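PDB 4DRS: pyruvate kinase from Cryptosporidium parvum, which probably catalyses the transfer of phosphate from phosphoenolpyruvate to ADP, giving pyruvate and ATP in the last step of glycolysis. Local coordinates for residues C151-S154 with K158-Q161; V222-A225 with N229-F232; S415-A420 with Y444-T449. One frame throughout, in Å; residues are numbered along the deposited sequence.

Contact 1. Residues C151-S154 with K158-Q161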
ATOM      1  N   CYS A 151      16.952 -10.885 -57.228  1.00 74.45           N
ATOM      2  CA  CYS A 151      17.240 -10.642 -55.818  1.00 69.95           C
ATOM      3  C   CYS A 151      18.149  -9.422 -55.661  1.00 68.26           C
ATOM      4  O   CYS A 151      19.096  -9.239 -56.433  1.00 70.17           O
ATOM      5  CB  CYS A 151      17.897 -11.882 -55.206  1.00 70.17           C
ATOM      6  SG  CYS A 151      18.297 -11.786 -53.447  1.00 69.25           S
ATOM      7  N   SER A 152      17.859  -8.595 -54.660  1.00 64.45           N
ATOM      8  CA  SER A 152      18.623  -7.372 -54.412  1.00 63.81           C
ATOM      9  C   SER A 152      19.932  -7.626 -53.665  1.00 62.24           C
ATOM     10  O   SER A 152      20.842  -6.799 -53.696  1.00 63.00           O
ATOM     11  CB  SER A 152      17.772  -6.369 -53.636  1.00 63.48           C
ATOM     12  OG  SER A 152      17.336  -6.925 -52.411  1.00 63.86           O
ATOM     13  N   TYR A 153      20.016  -8.777 -53.002  1.00 59.85           N
ATOM     14  CA  TYR A 153      21.152  -9.120 -52.150  1.00 58.66           C
ATOM     15  C   TYR A 153      22.218  -9.880 -52.952  1.00 58.49           C
ATOM     16  O   TYR A 153      22.085 -11.078 -53.205  1.00 58.31           O
ATOM     17  CB  TYR A 153      20.638  -9.925 -50.945  1.00 56.23           C
ATOM     18  CG  TYR A 153      21.657 -10.305 -49.891  1.00 55.71           C
ATOM     19  CD1 TYR A 153      22.564  -9.375 -49.384  1.00 56.43           C
ATOM     20  CD2 TYR A 153      21.679 -11.598 -49.366  1.00 55.06           C
ATOM     21  CE1 TYR A 153      23.486  -9.734 -48.410  1.00 57.30           C
ATOM     22  CE2 TYR A 153      22.593 -11.966 -48.393  1.00 54.74           C
ATOM     23  CZ  TYR A 153      23.494 -11.033 -47.920  1.00 56.40           C
ATOM     24  OH  TYR A 153      24.397 -11.404 -46.953  1.00 57.16           O
ATOM     25  N   SER A 154      23.270  -9.170 -53.355  1.00 60.13           N
ATOM     26  CA  SER A 154      24.307  -9.744 -54.225  1.00 61.76           C
ATOM     27  C   SER A 154      25.202 -10.766 -53.515  1.00 62.08           C
ATOM     28  O   SER A 154      25.870 -11.575 -54.165  1.00 62.37           O
ATOM     29  CB  SER A 154      25.157  -8.645 -54.869  1.00 62.80           C
ATOM     30  OG  SER A 154      26.036  -8.052 -53.931  1.00 62.77           O
ATOM     31  N   LYS A 158      26.858 -16.491 -51.111  1.00 66.41           N
ATOM     32  CA  LYS A 158      27.838 -16.678 -50.044  1.00 66.98           C
ATOM     33  C   LYS A 158      27.214 -16.609 -48.644  1.00 66.03           C
ATOM     34  O   LYS A 158      27.929 -16.522 -47.646  1.00 68.33           O
ATOM     35  CB  LYS A 158      28.965 -15.643 -50.176  1.00 69.53           C
ATOM     36  CG  LYS A 158      29.669 -15.657 -51.527  1.00 73.44           C
ATOM     37  CD  LYS A 158      30.716 -14.559 -51.655  1.00 75.67           C
ATOM     38  CE  LYS A 158      32.027 -14.946 -50.989  1.00 78.08           C
ATOM     39  NZ  LYS A 158      33.146 -14.045 -51.381  1.00 80.21           N
ATOM     40  N   SER A 159      25.885 -16.659 -48.576  1.00 64.92           N
ATOM     41  CA  SER A 159      25.163 -16.531 -47.306  1.00 64.34           C
ATOM     42  C   SER A 159      24.311 -17.754 -46.966  1.00 62.84           C
ATOM     43  O   SER A 159      23.873 -17.913 -45.823  1.00 61.95           O
ATOM     44  CB  SER A 159      24.291 -15.274 -47.313  1.00 64.18           C
ATOM     45  OG  SER A 159      25.089 -14.114 -47.467  1.00 67.14           O
ATOM     46  N   VAL A 160      24.069 -18.599 -47.963  1.00 61.96           N
ATOM     47  CA  VAL A 160      23.334 -19.848 -47.766  1.00 63.74           C
ATOM     48  C   VAL A 160      24.237 -21.063 -47.990  1.00 64.47           C
ATOM     49  O   VAL A 160      25.378 -20.927 -48.434  1.00 65.11           O
ATOM     50  CB  VAL A 160      22.082 -19.945 -48.678  1.00 63.47           C
ATOM     51  CG1 VAL A 160      21.094 -18.831 -48.357  1.00 63.33           C
ATOM     52  CG2 VAL A 160      22.467 -19.926 -50.153  1.00 63.14           C
ATOM     53  N   GLN A 161      23.721 -22.243 -47.665  1.00 66.26           N
ATOM     54  CA  GLN A 161      24.379 -23.506 -48.002  1.00 68.39           C
ATOM     55  C   GLN A 161      23.340 -24.493 -48.529  1.00 68.84           C
ATOM     56  O   GLN A 161      22.139 -24.270 -48.372  1.00 67.47           O
ATOM     57  CB  GLN A 161      25.138 -24.076 -46.798  1.00 69.09           C
ATOM     58  CG  GLN A 161      24.337 -24.127 -45.504  1.00 70.58           C
ATOM     59  CD  GLN A 161      25.066 -24.844 -44.383  1.00 71.87           C
ATOM     60  OE1 GLN A 161      26.233 -24.572 -44.103  1.00 71.42           O
ATOM     61  NE2 GLN A 161      24.371 -25.765 -43.727  1.00 74.59           N
TER
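Y153 swings its ring trans to its own backbone N (chi1 -176°), while S159 turns OG to the side of its backbone N and trans to the carbonyl carbon (chi1 -61°). The two side chains thereby reach across a gap in which the CA atoms of Y153 and S159 are still 9.7 Å apart. They meet end on: the phenol OH of Y153 donates a hydrogen bond to OG of S159, with 2.8 Å between the two oxygens. The serine oxygen also lies near the ring, S159 OG being 3.4 Å from Y153 CE2, and just 74 Å² is buried in all, so one bond and its immediate surroundings make up the contact. Both oxygens have a further partner: H209 N bonds to Y153 OH, and S159 OG bonds to the backbone O of L155. At the base of the tyrosine, Y153 N donates a hydrogen bond to C151 SG (3.5 Å). Both segments belong to the loop joining strands 148-150 and 165-168 of the mixed sheet, the B domain of pyruvate kinases. Y153 packs on I115, S152 pairs through its backbone with the ADP-binding residue R116, and V160 rests on strand 173-180.

Contact 2. Residues V222-A225 with N229-F232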
ATOM      1  N   VAL A 222      20.777  12.146 -44.886  1.00 39.83           N
ATOM      2  CA  VAL A 222      21.426  13.421 -45.161  1.00 40.20           C
ATOM      3  C   VAL A 222      20.633  14.246 -46.168  1.00 41.10           C
ATOM      4  O   VAL A 222      20.318  15.406 -45.903  1.00 42.25           O
ATOM      5  CB  VAL A 222      22.873  13.229 -45.671  1.00 40.86           C
ATOM      6  CG1 VAL A 222      23.503  14.569 -46.037  1.00 39.92           C
ATOM      7  CG2 VAL A 222      23.722  12.500 -44.636  1.00 40.29           C
ATOM      8  N   ASP A 223      20.305  13.642 -47.310  1.00 41.86           N
ATOM      9  CA  ASP A 223      19.740  14.376 -48.449  1.00 42.68           C
ATOM     10  C   ASP A 223      18.220  14.469 -48.471  1.00 42.05           C
ATOM     11  O   ASP A 223      17.647  15.027 -49.411  1.00 42.96           O
ATOM     12  CB  ASP A 223      20.244  13.800 -49.776  1.00 44.49           C
ATOM     13  CG  ASP A 223      21.688  14.151 -50.050  1.00 46.86           C
ATOM     14  OD1 ASP A 223      22.087  15.304 -49.770  1.00 48.30           O
ATOM     15  OD2 ASP A 223      22.429  13.274 -50.550  1.00 48.54           O
ATOM     16  N   PHE A 224      17.564  13.926 -47.453  1.00 40.30           N
ATOM     17  CA  PHE A 224      16.123  14.108 -47.331  1.00 39.22           C
ATOM     18  C   PHE A 224      15.717  14.588 -45.935  1.00 38.33           C
ATOM     19  O   PHE A 224      15.204  15.698 -45.792  1.00 38.04           O
ATOM     20  CB  PHE A 224      15.363  12.846 -47.745  1.00 38.52           C
ATOM     21  CG  PHE A 224      13.943  13.108 -48.142  1.00 38.93           C
ATOM     22  CD1 PHE A 224      13.594  13.212 -49.486  1.00 39.44           C
ATOM     23  CD2 PHE A 224      12.952  13.270 -47.177  1.00 38.33           C
ATOM     24  CE1 PHE A 224      12.282  13.464 -49.859  1.00 39.84           C
ATOM     25  CE2 PHE A 224      11.638  13.521 -47.546  1.00 38.82           C
ATOM     26  CZ  PHE A 224      11.301  13.614 -48.889  1.00 39.26           C
ATOM     27  N   ALA A 225      15.966  13.762 -44.917  1.00 37.58           N
ATOM     28  CA  ALA A 225      15.617  14.092 -43.528  1.00 37.04           C
ATOM     29  C   ALA A 225      16.287  15.374 -43.029  1.00 36.86           C
ATOM     30  O   ALA A 225      15.619  16.261 -42.507  1.00 36.72           O
ATOM     31  CB  ALA A 225      15.930  12.926 -42.601  1.00 36.81           C
ATOM     32  N   ASN A 229      14.602  19.160 -43.358  1.00 36.88           N
ATOM     33  CA  ASN A 229      14.270  19.500 -41.973  1.00 36.17           C
ATOM     34  C   ASN A 229      13.129  18.642 -41.378  1.00 35.38           C
ATOM     35  O   ASN A 229      12.179  19.165 -40.792  1.00 35.36           O
ATOM     36  CB  ASN A 229      13.946  21.001 -41.880  1.00 36.08           C
ATOM     37  CG  ASN A 229      13.982  21.530 -40.460  1.00 35.91           C
ATOM     38  OD1 ASN A 229      14.597  20.935 -39.579  1.00 35.78           O
ATOM     39  ND2 ASN A 229      13.327  22.664 -40.236  1.00 35.99           N
ATOM     40  N   LEU A 230      13.227  17.326 -41.542  1.00 34.11           N
ATOM     41  CA  LEU A 230      12.253  16.408 -40.958  1.00 34.01           C
ATOM     42  C   LEU A 230      12.433  16.282 -39.437  1.00 33.52           C
ATOM     43  O   LEU A 230      13.421  16.754 -38.882  1.00 33.03           O
ATOM     44  CB  LEU A 230      12.293  15.040 -41.661  1.00 33.60           C
ATOM     45  CG  LEU A 230      11.403  14.880 -42.909  1.00 33.98           C
ATOM     46  CD1 LEU A 230      11.804  15.824 -44.032  1.00 34.09           C
ATOM     47  CD2 LEU A 230      11.401  13.443 -43.409  1.00 33.60           C
ATOM     48  N   ASP A 231      11.473  15.650 -38.772  1.00 33.42           N
ATOM     49  CA  ASP A 231      11.441  15.627 -37.310  1.00 33.66           C
ATOM     50  C   ASP A 231      11.896  14.319 -36.669  1.00 33.47           C
ATOM     51  O   ASP A 231      12.420  14.322 -35.545  1.00 34.07           O
ATOM     52  CB  ASP A 231      10.043  15.995 -36.831  1.00 34.15           C
ATOM     53  CG  ASP A 231       9.512  17.226 -37.526  1.00 34.73           C
ATOM     54  OD1 ASP A 231      10.045  18.328 -37.261  1.00 35.16           O
ATOM     55  OD2 ASP A 231       8.572  17.088 -38.342  1.00 34.72           O
ATOM     56  N   PHE A 232      11.708  13.212 -37.377  1.00 32.86           N
ATOM     57  CA  PHE A 232      12.063  11.900 -36.850  1.00 32.74           C
ATOM     58  C   PHE A 232      12.732  11.030 -37.910  1.00 33.11           C
ATOM     59  O   PHE A 232      12.383  11.091 -39.098  1.00 33.83           O
ATOM     60  CB  PHE A 232      10.822  11.177 -36.301  1.00 32.68           C
ATOM     61  CG  PHE A 232       9.971  12.024 -35.397  1.00 32.78           C
ATOM     62  CD1 PHE A 232      10.320  12.214 -34.064  1.00 33.10           C
ATOM     63  CD2 PHE A 232       8.826  12.641 -35.879  1.00 33.18           C
ATOM     64  CE1 PHE A 232       9.542  13.008 -33.232  1.00 33.48           C
ATOM     65  CE2 PHE A 232       8.041  13.431 -35.052  1.00 33.64           C
ATOM     66  CZ  PHE A 232       8.398  13.613 -33.724  1.00 33.56           C
TER
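The carbonyl oxygen of A225 accepts a hydrogen bond from the amide of L230, with 2.8 Å between A225 O and L230 N. The geometry is sound on both sides: the N-H points well at the oxygen (161°), and the donor sits in the carbonyl plane. The amide of N229 also comes near, but its N-H is badly aimed at this oxygen and instead serves the carbonyl of L226. N229 has a positive phi (62°), and this backbone reversal turns the amide of L230 back over the last turn of the helix. The same reversal brings L230 CB over A225, 3.9 Å from A225 CA and 4.3 Å from A225 CB. Further out, the isobutyl group of L230 divides its contacts. CD1 lies 3.8 Å from F224 O, whereas CD2 meets the ring of F224 at its edge, near the ring plane and 4.1 Å from F224 CD2. Chi1 of -158° in F224 carries its ring to this position, where it also makes edge-to-face contacts with F77 and Y228. L230 also packs on L89, I106 and L108, and D231 forms a salt bridge with R461. The i+5 bond from L230 to A225 and the bond from N229 to L226, with N229 as the positive-phi C-prime residue, make a Schellman motif, which the apolar A225-L230 contact accompanies. It ends helix 215-226 and leads into strand 232-235, a helix-to-strand turn of the TIM barrel.

Contact 3. Residues S415-A420 with Y444-T449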
ATOM      1  N   SER A 415       6.157  17.690  -9.426  1.00 41.48           N
ATOM      2  CA  SER A 415       5.371  18.561  -8.575  1.00 42.64           C
ATOM      3  C   SER A 415       4.190  19.173  -9.321  1.00 42.15           C
ATOM      4  O   SER A 415       3.130  19.376  -8.732  1.00 41.89           O
ATOM      5  CB  SER A 415       6.256  19.631  -7.945  1.00 43.64           C
ATOM      6  OG  SER A 415       7.123  19.025  -6.998  1.00 44.79           O
ATOM      7  N   ALA A 416       4.374  19.441 -10.615  1.00 41.26           N
ATOM      8  CA  ALA A 416       3.295  19.936 -11.468  1.00 41.58           C
ATOM      9  C   ALA A 416       2.165  18.919 -11.552  1.00 41.38           C
ATOM     10  O   ALA A 416       0.993  19.278 -11.424  1.00 41.35           O
ATOM     11  CB  ALA A 416       3.816  20.264 -12.859  1.00 41.73           C
ATOM     12  N   VAL A 417       2.526  17.652 -11.748  1.00 41.06           N
ATOM     13  CA  VAL A 417       1.551  16.566 -11.837  1.00 41.43           C
ATOM     14  C   VAL A 417       0.841  16.340 -10.499  1.00 42.87           C
ATOM     15  O   VAL A 417      -0.374  16.121 -10.473  1.00 43.18           O
ATOM     16  CB  VAL A 417       2.187  15.254 -12.345  1.00 40.56           C
ATOM     17  CG1 VAL A 417       1.178  14.112 -12.320  1.00 40.04           C
ATOM     18  CG2 VAL A 417       2.731  15.438 -13.757  1.00 40.38           C
ATOM     19  N   GLU A 418       1.594  16.398  -9.400  1.00 43.57           N
ATOM     20  CA  GLU A 418       1.005  16.252  -8.068  1.00 46.16           C
ATOM     21  C   GLU A 418       0.070  17.426  -7.749  1.00 45.82           C
ATOM     22  O   GLU A 418      -1.040  17.221  -7.249  1.00 45.25           O
ATOM     23  CB  GLU A 418       2.082  16.109  -6.987  1.00 48.39           C
ATOM     24  CG  GLU A 418       1.554  15.554  -5.670  1.00 52.39           C
ATOM     25  CD  GLU A 418       2.346  16.020  -4.459  1.00 56.66           C
ATOM     26  OE1 GLU A 418       2.714  17.218  -4.404  1.00 59.61           O
ATOM     27  OE2 GLU A 418       2.591  15.192  -3.549  1.00 57.86           O
ATOM     28  N   SER A 419       0.527  18.643  -8.052  1.00 40.70           N
ATOM     29  CA  SER A 419      -0.267  19.859  -7.859  1.00 41.39           C
ATOM     30  C   SER A 419      -1.576  19.843  -8.637  1.00 41.07           C
ATOM     31  O   SER A 419      -2.621  20.214  -8.102  1.00 40.69           O
ATOM     32  CB  SER A 419       0.533  21.104  -8.249  1.00 42.14           C
ATOM     33  OG  SER A 419       1.067  21.731  -7.098  1.00 45.87           O
ATOM     34  N   ALA A 420      -1.507  19.412  -9.898  1.00 40.44           N
ATOM     35  CA  ALA A 420      -2.678  19.351 -10.765  1.00 40.69           C
ATOM     36  C   ALA A 420      -3.728  18.427 -10.166  1.00 41.39           C
ATOM     37  O   ALA A 420      -4.923  18.714 -10.221  1.00 41.03           O
ATOM     38  CB  ALA A 420      -2.287  18.890 -12.159  1.00 39.15           C
ATOM     39  N   TYR A 444       5.322  11.408 -16.436  1.00 36.18           N
ATOM     40  CA  TYR A 444       4.607  11.141 -15.187  1.00 36.54           C
ATOM     41  C   TYR A 444       3.102  10.993 -15.358  1.00 37.30           C
ATOM     42  O   TYR A 444       2.369  10.908 -14.369  1.00 38.17           O
ATOM     43  CB  TYR A 444       4.993  12.146 -14.096  1.00 36.10           C
ATOM     44  CG  TYR A 444       6.398  11.896 -13.622  1.00 36.05           C
ATOM     45  CD1 TYR A 444       6.656  10.951 -12.627  1.00 36.73           C
ATOM     46  CD2 TYR A 444       7.479  12.555 -14.208  1.00 35.98           C
ATOM     47  CE1 TYR A 444       7.952  10.688 -12.213  1.00 37.52           C
ATOM     48  CE2 TYR A 444       8.781  12.298 -13.799  1.00 36.69           C
ATOM     49  CZ  TYR A 444       9.009  11.366 -12.804  1.00 37.11           C
ATOM     50  OH  TYR A 444      10.288  11.107 -12.388  1.00 38.08           O
ATOM     51  N   ARG A 445       2.669  10.952 -16.619  1.00 37.25           N
ATOM     52  CA  ARG A 445       1.316  10.545 -17.017  1.00 37.69           C
ATOM     53  C   ARG A 445       0.162  11.269 -16.309  1.00 37.72           C
ATOM     54  O   ARG A 445      -0.696  10.627 -15.693  1.00 38.00           O
ATOM     55  CB  ARG A 445       1.152   9.022 -16.892  1.00 38.04           C
ATOM     56  CG  ARG A 445       1.980   8.207 -17.878  1.00 39.26           C
ATOM     57  CD  ARG A 445       1.533   8.422 -19.316  1.00 39.64           C
ATOM     58  NE  ARG A 445       2.112   7.437 -20.230  1.00 40.72           N
ATOM     59  CZ  ARG A 445       3.156   7.655 -21.026  1.00 40.58           C
ATOM     60  NH1 ARG A 445       3.756   8.838 -21.037  1.00 40.02           N
ATOM     61  NH2 ARG A 445       3.600   6.684 -21.820  1.00 41.57           N
ATOM     62  N   PRO A 446       0.127  12.605 -16.406  1.00 36.96           N
ATOM     63  CA  PRO A 446      -0.973  13.325 -15.768  1.00 37.25           C
ATOM     64  C   PRO A 446      -2.307  13.032 -16.450  1.00 38.31           C
ATOM     65  O   PRO A 446      -2.335  12.741 -17.647  1.00 39.52           O
ATOM     66  CB  PRO A 446      -0.594  14.792 -15.983  1.00 36.01           C
ATOM     67  CG  PRO A 446       0.218  14.788 -17.230  1.00 35.76           C
ATOM     68  CD  PRO A 446       1.002  13.505 -17.180  1.00 36.49           C
ATOM     69  N   SER A 447      -3.403  13.108 -15.702  1.00 38.68           N
ATOM     70  CA  SER A 447      -4.723  12.998 -16.312  1.00 40.18           C
ATOM     71  C   SER A 447      -5.021  14.263 -17.109  1.00 40.03           C
ATOM     72  O   SER A 447      -5.793  14.229 -18.063  1.00 40.44           O
ATOM     73  CB  SER A 447      -5.812  12.768 -15.258  1.00 41.09           C
ATOM     74  OG  SER A 447      -6.169  13.979 -14.619  1.00 40.90           O
ATOM     75  N   GLN A 448      -4.409  15.374 -16.705  1.00 39.35           N
ATOM     76  CA  GLN A 448      -4.612  16.653 -17.382  1.00 39.96           C
ATOM     77  C   GLN A 448      -3.852  16.668 -18.694  1.00 39.97           C
ATOM     78  O   GLN A 448      -2.753  16.112 -18.793  1.00 39.65           O
ATOM     79  CB  GLN A 448      -4.137  17.828 -16.518  1.00 39.65           C
ATOM     80  CG  GLN A 448      -4.888  18.017 -15.209  1.00 40.73           C
ATOM     81  CD  GLN A 448      -4.437  17.056 -14.128  1.00 41.37           C
ATOM     82  OE1 GLN A 448      -3.378  16.433 -14.240  1.00 41.60           O
ATOM     83  NE2 GLN A 448      -5.231  16.934 -13.070  1.00 41.79           N
ATOM     84  N   THR A 449      -4.442  17.307 -19.700  1.00 40.18           N
ATOM     85  CA  THR A 449      -3.753  17.556 -20.959  1.00 40.21           C
ATOM     86  C   THR A 449      -2.577  18.500 -20.712  1.00 38.56           C
ATOM     87  O   THR A 449      -2.688  19.446 -19.928  1.00 37.78           O
ATOM     88  CB  THR A 449      -4.723  18.125 -22.023  1.00 42.41           C
ATOM     89  OG1 THR A 449      -5.558  17.065 -22.510  1.00 45.21           O
ATOM     90  CG2 THR A 449      -3.971  18.742 -23.203  1.00 41.15           C
TER
HETATM   91  O   HOH W   1      -2.344  14.912 -12.226  1.00 30.41           O
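V417 presents both methyl groups to the loop segment. Its CG2 lies 4.0 Å from Y444 CB, and P446 CB is nearly equidistant from the two methyls, 4.1 Å from V417 CG2. Both side chains cross that of V417 at about a right angle. One turn further along the helix, the amide of Q448 lies against the methyl of A420, with A420 CB 3.4 Å from Q448 OE1 and equally near CD. A water links the two segments, donating to V417 O at 2.9 Å and to Q448 OE1 at 2.7 Å. By contrast, Q448 NE2 approaches A420 O at a poor angle, and this pair is not a hydrogen bond.

In the second shell, the bend in the Q448 chain (chi2 79°) fits an amide held at both ends, since NE2 donates to A425 O while the water occupies OE1. The ring of Y444 leads away from the contact, and its OH bonds to E410. R445 forms a salt bridge with D357.

The contact packs helix 408-422 of the C-terminal alpha/beta domain against the loop from helix 436-443 into strand 449-454 of its sheet. Elsewhere on the helix, A416, S419 and A420 touch strand 502-506, while S415 and S419 hydrogen-bond to S419 and S415 of a second subunit. P446 and Q448 rest on strand 427-431, and Y395 of helix 391-401 touches both V417 and Y444.

Overall arrangement
From the N terminus the three contacts follow in series, none nesting within or crossing another. Contact 1 closes a loop of three intervening residues within the mixed-sheet B domain, which is inserted between barrel strand 105-109 and helix 215-226. Contact 2 closes an equally short turn where that helix passes to strand 232-235 of the barrel. Contact 3 spans 23 residues of the C-terminal alpha/beta domain, including strand 427-431 and helix 436-443, and brings helix 408-422 against the entry to strand 449-454. Centres of contacts 1 and 2 are 31 Å apart, those of 2 and 3 are 33 Å apart, and contacts 1 and 3 lie on opposite sides of the chain's centre.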